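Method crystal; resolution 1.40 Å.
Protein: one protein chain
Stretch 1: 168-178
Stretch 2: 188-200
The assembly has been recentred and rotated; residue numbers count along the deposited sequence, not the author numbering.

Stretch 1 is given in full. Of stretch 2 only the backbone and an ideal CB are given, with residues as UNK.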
# COMPACT_ATOMS: atom_id res chain seq x y z
N ARG A 168 2.92 8.92 -1.51
CA ARG A 168 4.08 9.73 -1.86
C ARG A 168 5.38 9.00 -1.52
O ARG A 168 5.44 8.19 -0.59
CB ARG A 168 4.06 11.06 -1.10
CG ARG A 168 2.97 12.01 -1.58
CD ARG A 168 3.28 13.45 -1.20
NE ARG A 168 3.20 13.68 0.24
CZ ARG A 168 2.07 13.77 0.93
NH1 ARG A 168 0.90 13.63 0.32
NH2 ARG A 168 2.10 13.99 2.24
N THR A 169 6.44 9.36 -2.24
CA THR A 169 7.72 8.67 -2.06
C THR A 169 8.27 8.83 -0.64
O THR A 169 8.95 7.92 -0.15
CB THR A 169 8.74 9.15 -3.10
OG1 THR A 169 9.97 8.42 -2.91
CG2 THR A 169 9.00 10.65 -2.98
N GLU A 170 7.96 9.94 0.04
CA GLU A 170 8.48 10.13 1.40
C GLU A 170 8.01 9.04 2.35
O GLU A 170 8.56 8.91 3.45
CB GLU A 170 8.11 11.52 1.95
CG GLU A 170 6.63 11.72 2.23
CD GLU A 170 6.29 13.15 2.58
OE1 GLU A 170 6.58 13.57 3.73
OE2 GLU A 170 5.72 13.84 1.70
N PHE A 171 6.97 8.30 1.98
CA PHE A 171 6.44 7.23 2.82
C PHE A 171 6.86 5.84 2.38
O PHE A 171 6.40 4.84 2.95
CB PHE A 171 4.91 7.31 2.90
CG PHE A 171 4.41 8.63 3.37
CD1 PHE A 171 4.63 9.06 4.68
CD2 PHE A 171 3.76 9.49 2.50
CE1 PHE A 171 4.19 10.29 5.10
CE2 PHE A 171 3.32 10.72 2.93
CZ PHE A 171 3.52 11.12 4.23
N VAL A 172 7.71 5.75 1.36
CA VAL A 172 8.26 4.48 0.90
C VAL A 172 9.63 4.33 1.55
O VAL A 172 10.56 5.10 1.27
CB VAL A 172 8.33 4.41 -0.63
CG1 VAL A 172 8.97 3.10 -1.05
CG2 VAL A 172 6.93 4.55 -1.21
N ILE A 173 9.77 3.32 2.42
CA ILE A 173 11.03 3.11 3.13
C ILE A 173 12.12 2.66 2.18
O ILE A 173 13.25 3.14 2.21
CB ILE A 173 10.87 2.07 4.24
CG1 ILE A 173 9.77 2.42 5.24
CG2 ILE A 173 12.19 1.90 4.94
CD1 ILE A 173 9.34 1.22 6.05
N GLY A 174 11.79 1.68 1.34
CA GLY A 174 12.80 0.98 0.55
C GLY A 174 12.19 -0.25 -0.08
O GLY A 174 10.96 -0.38 -0.12
N VAL A 175 13.05 -1.14 -0.55
CA VAL A 175 12.59 -2.27 -1.36
C VAL A 175 13.59 -3.40 -1.24
O VAL A 175 14.79 -3.18 -1.07
CB VAL A 175 12.42 -1.82 -2.83
CG1 VAL A 175 13.79 -1.51 -3.49
CG2 VAL A 175 11.70 -2.89 -3.68
N CYS A 176 13.11 -4.63 -1.40
CA CYS A 176 13.97 -5.78 -1.58
C CYS A 176 13.56 -6.51 -2.86
O CYS A 176 12.37 -6.84 -3.03
CB CYS A 176 13.88 -6.76 -0.39
SG CYS A 176 14.49 -6.09 1.17
N PRO A 177 14.50 -6.80 -3.75
CA PRO A 177 14.16 -7.62 -4.92
C PRO A 177 13.87 -9.05 -4.51
O PRO A 177 14.35 -9.54 -3.48
CB PRO A 177 15.42 -7.56 -5.78
CG PRO A 177 16.31 -6.58 -5.17
CD PRO A 177 15.93 -6.45 -3.73
N VAL A 178 13.10 -9.73 -5.35
CA VAL A 178 12.60 -11.07 -5.06
C VAL A 178 13.21 -12.04 -6.05
O VAL A 178 13.14 -11.84 -7.27
CB VAL A 178 11.06 -11.12 -5.12
CG1 VAL A 178 10.56 -12.56 -4.94
CG2 VAL A 178 10.46 -10.22 -4.06
N UNK A 188 20.73 -8.95 0.33
CA UNK A 188 21.90 -8.13 0.09
C UNK A 188 21.68 -7.13 -1.04
O UNK A 188 22.56 -6.29 -1.29
CB UNK A 188 23.10 -9.02 -0.23
N UNK A 189 20.54 -7.19 -1.70
CA UNK A 189 20.18 -6.27 -2.77
C UNK A 189 19.02 -5.36 -2.40
O UNK A 189 18.53 -4.61 -3.26
CB UNK A 189 19.83 -7.06 -4.03
N UNK A 190 18.61 -5.33 -1.14
CA UNK A 190 17.64 -4.33 -0.72
C UNK A 190 18.24 -2.93 -0.85
O UNK A 190 19.46 -2.74 -0.78
CB UNK A 190 17.19 -4.59 0.72
N UNK A 191 17.37 -1.95 -1.08
CA UNK A 191 17.78 -0.56 -1.27
C UNK A 191 16.85 0.33 -0.46
O UNK A 191 15.63 0.17 -0.50
CB UNK A 191 17.76 -0.17 -2.75
N UNK A 192 17.43 1.27 0.29
CA UNK A 192 16.63 2.28 0.93
C UNK A 192 16.31 3.43 -0.01
O UNK A 192 17.12 3.83 -0.84
CB UNK A 192 17.35 2.80 2.18
N UNK A 193 15.12 3.98 0.17
CA UNK A 193 14.68 5.13 -0.61
C UNK A 193 15.32 6.39 -0.04
O UNK A 193 15.09 6.72 1.13
CB UNK A 193 13.15 5.24 -0.61
N UNK A 194 16.13 7.12 -0.82
CA UNK A 194 16.74 8.34 -0.28
C UNK A 194 15.73 9.40 0.13
O UNK A 194 16.07 10.31 0.90
CB UNK A 194 17.70 8.94 -1.31
N UNK A 195 14.50 9.30 -0.33
CA UNK A 195 13.46 10.27 -0.05
C UNK A 195 12.57 9.91 1.13
O UNK A 195 11.67 10.68 1.47
CB UNK A 195 12.59 10.45 -1.30
N UNK A 196 12.80 8.76 1.78
CA UNK A 196 12.00 8.38 2.93
C UNK A 196 12.18 9.40 4.04
O UNK A 196 13.31 9.78 4.38
CB UNK A 196 12.38 6.98 3.42
N UNK A 197 11.07 9.84 4.61
CA UNK A 197 11.06 10.82 5.71
C UNK A 197 10.33 10.22 6.89
O UNK A 197 9.08 10.25 6.95
CB UNK A 197 10.40 12.14 5.29
N UNK A 198 11.06 9.66 7.86
CA UNK A 198 10.43 9.12 9.06
C UNK A 198 9.56 10.19 9.71
O UNK A 198 9.92 11.37 9.76
CB UNK A 198 11.48 8.61 10.05
N UNK A 199 8.43 9.74 10.26
CA UNK A 199 7.45 10.64 10.86
C UNK A 199 6.93 10.16 12.20
O UNK A 199 6.09 10.83 12.79
CB UNK A 199 6.27 10.83 9.90
N UNK A 200 7.39 9.02 12.70
CA UNK A 200 7.06 8.58 14.05
C UNK A 200 8.11 7.60 14.52
O UNK A 200 9.00 7.19 13.75
OXT UNK A 200 8.04 7.15 15.66
CB UNK A 200 5.67 7.95 14.10

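Position 188 points away from stretch 1, and its ideal CB has nothing of that stretch within 5.5 Å. Many side chains would fit; the residue is Ser 188.

At position 189 CA-to-CB points sideways, and the ideal CB lies 3.7 Å from CG of Pro 177. A side chain with an aliphatic base would suit. It is Glu 189, whose CB packs on the proline ring; its backbone O lies 3.2 Å from Pro 177 CD.

Position 190 is decided by one atom. Its ideal CB is 3.1 Å from SG of Cys 176, tight for any ordinary contact but right for a CB next to a disulfide. Cysteine is the clear choice. Cys 190 SG bonds Cys 176 SG at 2.0 Å, with chi3 of 102°.

Position 191 pairs with Val 175 in an antiparallel bridge. Its N donates to Val 175 O, and its O accepts from Val 175 N, both at 2.9 Å. The ideal CB is on the same face as the Val 175 side chain, 4.3 Å from Val 175 CG1. A beta-branched or other apolar residue would suit. Val 191 is found, its CB 4.2 Å from Val 175 CG1.

Position 192 pairs with Gly 174, CA to CA 4.1 Å. Phi/psi of -83/146 is open to any residue, and an ideal CB has room, so glycine is not demanded here. Gly 192 is nevertheless the residue.

Position 193 points toward stretch 1, and its N donates to Ile 173 O at 2.9 Å. Its ideal CB is 3.2 Å from Val 172 O, and Thr 169 OG1 lies beyond. Serine or threonine could serve Val 172 O, but an amide such as asparagine is long enough to serve both acceptors. Asn 193 ND2 donates to Thr 169 OG1 and to Val 172 O, both at 2.9 Å. Its OD1 accepts from the N of position 195, within the type I turn from 193 to 196.

Position 194 points away, with phi -61°, so proline is allowed among many. It is Pro 194.

Position 195 starts toward Thr 169, its ideal CB 3.7 Å from OG1. Small or polar residues would serve. His 195 has its ring end leading away.

Position 196 points sideways, with its ideal CB 3.4 Å from Val 172 O and 4.1 Å from Ile 173 CA. The Ile 173 side chain offers an apolar surface, so an aromatic or long aliphatic residue would suit. Tyr 196 lays one ring face under Ile 173 CG1, 4.0 Å from the centroid.

Position 197 points toward stretch 1, its ideal CB 4.1 Å from Glu 170 CB. Its N donates to Glu 170 O at 2.9 Å. A basic or polar side chain would answer Glu 170. Instead Glu 197 brings OE1 3.5 Å from Glu 170 OE1. A water donates to Glu 170 OE1 and Glu 197 O.

Position 198 points away, with phi -54°, so proline or many others fit; it is Pro 198.

Position 199 points toward the Phe 171 ring, suiting an aromatic or large apolar residue. Trp 199 receives the Phe 171 edge on its face, planes at 86°.

Position 200 is out of reach of stretch 1, so nearly any residue fits; it is His 200, the C-terminus.

Stretch 2, residues 188-200: SECVGNPHYEPWH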
# COMPACT_ATOMS: atom_id res chain seq x y z
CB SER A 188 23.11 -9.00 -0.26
OG SER A 188 23.50 -9.77 0.85
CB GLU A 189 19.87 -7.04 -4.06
CG GLU A 189 21.01 -7.92 -4.51
CD GLU A 189 20.66 -8.74 -5.74
OE1 GLU A 189 19.90 -8.24 -6.60
OE2 GLU A 189 21.13 -9.89 -5.82
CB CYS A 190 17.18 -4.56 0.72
SG CYS A 190 16.53 -6.21 1.10
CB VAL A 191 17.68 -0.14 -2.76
CG1 VAL A 191 18.19 1.27 -2.98
CG2 VAL A 191 18.44 -1.12 -3.65
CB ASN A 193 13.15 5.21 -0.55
CG ASN A 193 12.60 6.43 -1.24
OD1 ASN A 193 13.29 7.12 -1.98
ND2 ASN A 193 11.32 6.69 -1.01
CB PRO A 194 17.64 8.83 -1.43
CG PRO A 194 17.10 8.21 -2.63
CD PRO A 194 16.51 6.88 -2.22
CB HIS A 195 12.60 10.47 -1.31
CG HIS A 195 13.38 10.94 -2.48
ND1 HIS A 195 13.47 10.24 -3.66
CD2 HIS A 195 14.12 12.06 -2.65
CE1 HIS A 195 14.22 10.90 -4.51
NE2 HIS A 195 14.63 12.01 -3.92
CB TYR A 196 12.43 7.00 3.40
CG TYR A 196 11.80 6.52 4.69
CD1 TYR A 196 10.45 6.68 4.94
CD2 TYR A 196 12.58 5.89 5.65
CE1 TYR A 196 9.88 6.22 6.14
CE2 TYR A 196 12.03 5.44 6.84
CZ TYR A 196 10.69 5.60 7.07
OH TYR A 196 10.15 5.11 8.27
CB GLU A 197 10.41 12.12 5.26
CG GLU A 197 11.29 12.84 4.26
CD GLU A 197 10.79 14.22 3.88
OE1 GLU A 197 9.77 14.67 4.45
OE2 GLU A 197 11.41 14.84 3.00
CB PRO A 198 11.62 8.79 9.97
CG PRO A 198 12.73 8.54 9.07
CD PRO A 198 12.50 9.36 7.82
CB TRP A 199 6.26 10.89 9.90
CG TRP A 199 5.63 9.61 9.37
CD1 TRP A 199 6.12 8.82 8.36
CD2 TRP A 199 4.43 8.98 9.82
NE1 TRP A 199 5.31 7.73 8.18
CE2 TRP A 199 4.25 7.82 9.04
CE3 TRP A 199 3.48 9.30 10.79
CZ2 TRP A 199 3.20 6.94 9.26
CZ3 TRP A 199 2.42 8.42 10.98
CH2 TRP A 199 2.28 7.27 10.20
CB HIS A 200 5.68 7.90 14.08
CG HIS A 200 5.63 6.66 13.25
ND1 HIS A 200 5.85 5.40 13.77
CD2 HIS A 200 5.46 6.50 11.92
CE1 HIS A 200 5.78 4.52 12.79
NE2 HIS A 200 5.55 5.16 11.66
O HOH W 1 6.96 12.35 6.06
O HOH W 2 15.12 4.37 3.72
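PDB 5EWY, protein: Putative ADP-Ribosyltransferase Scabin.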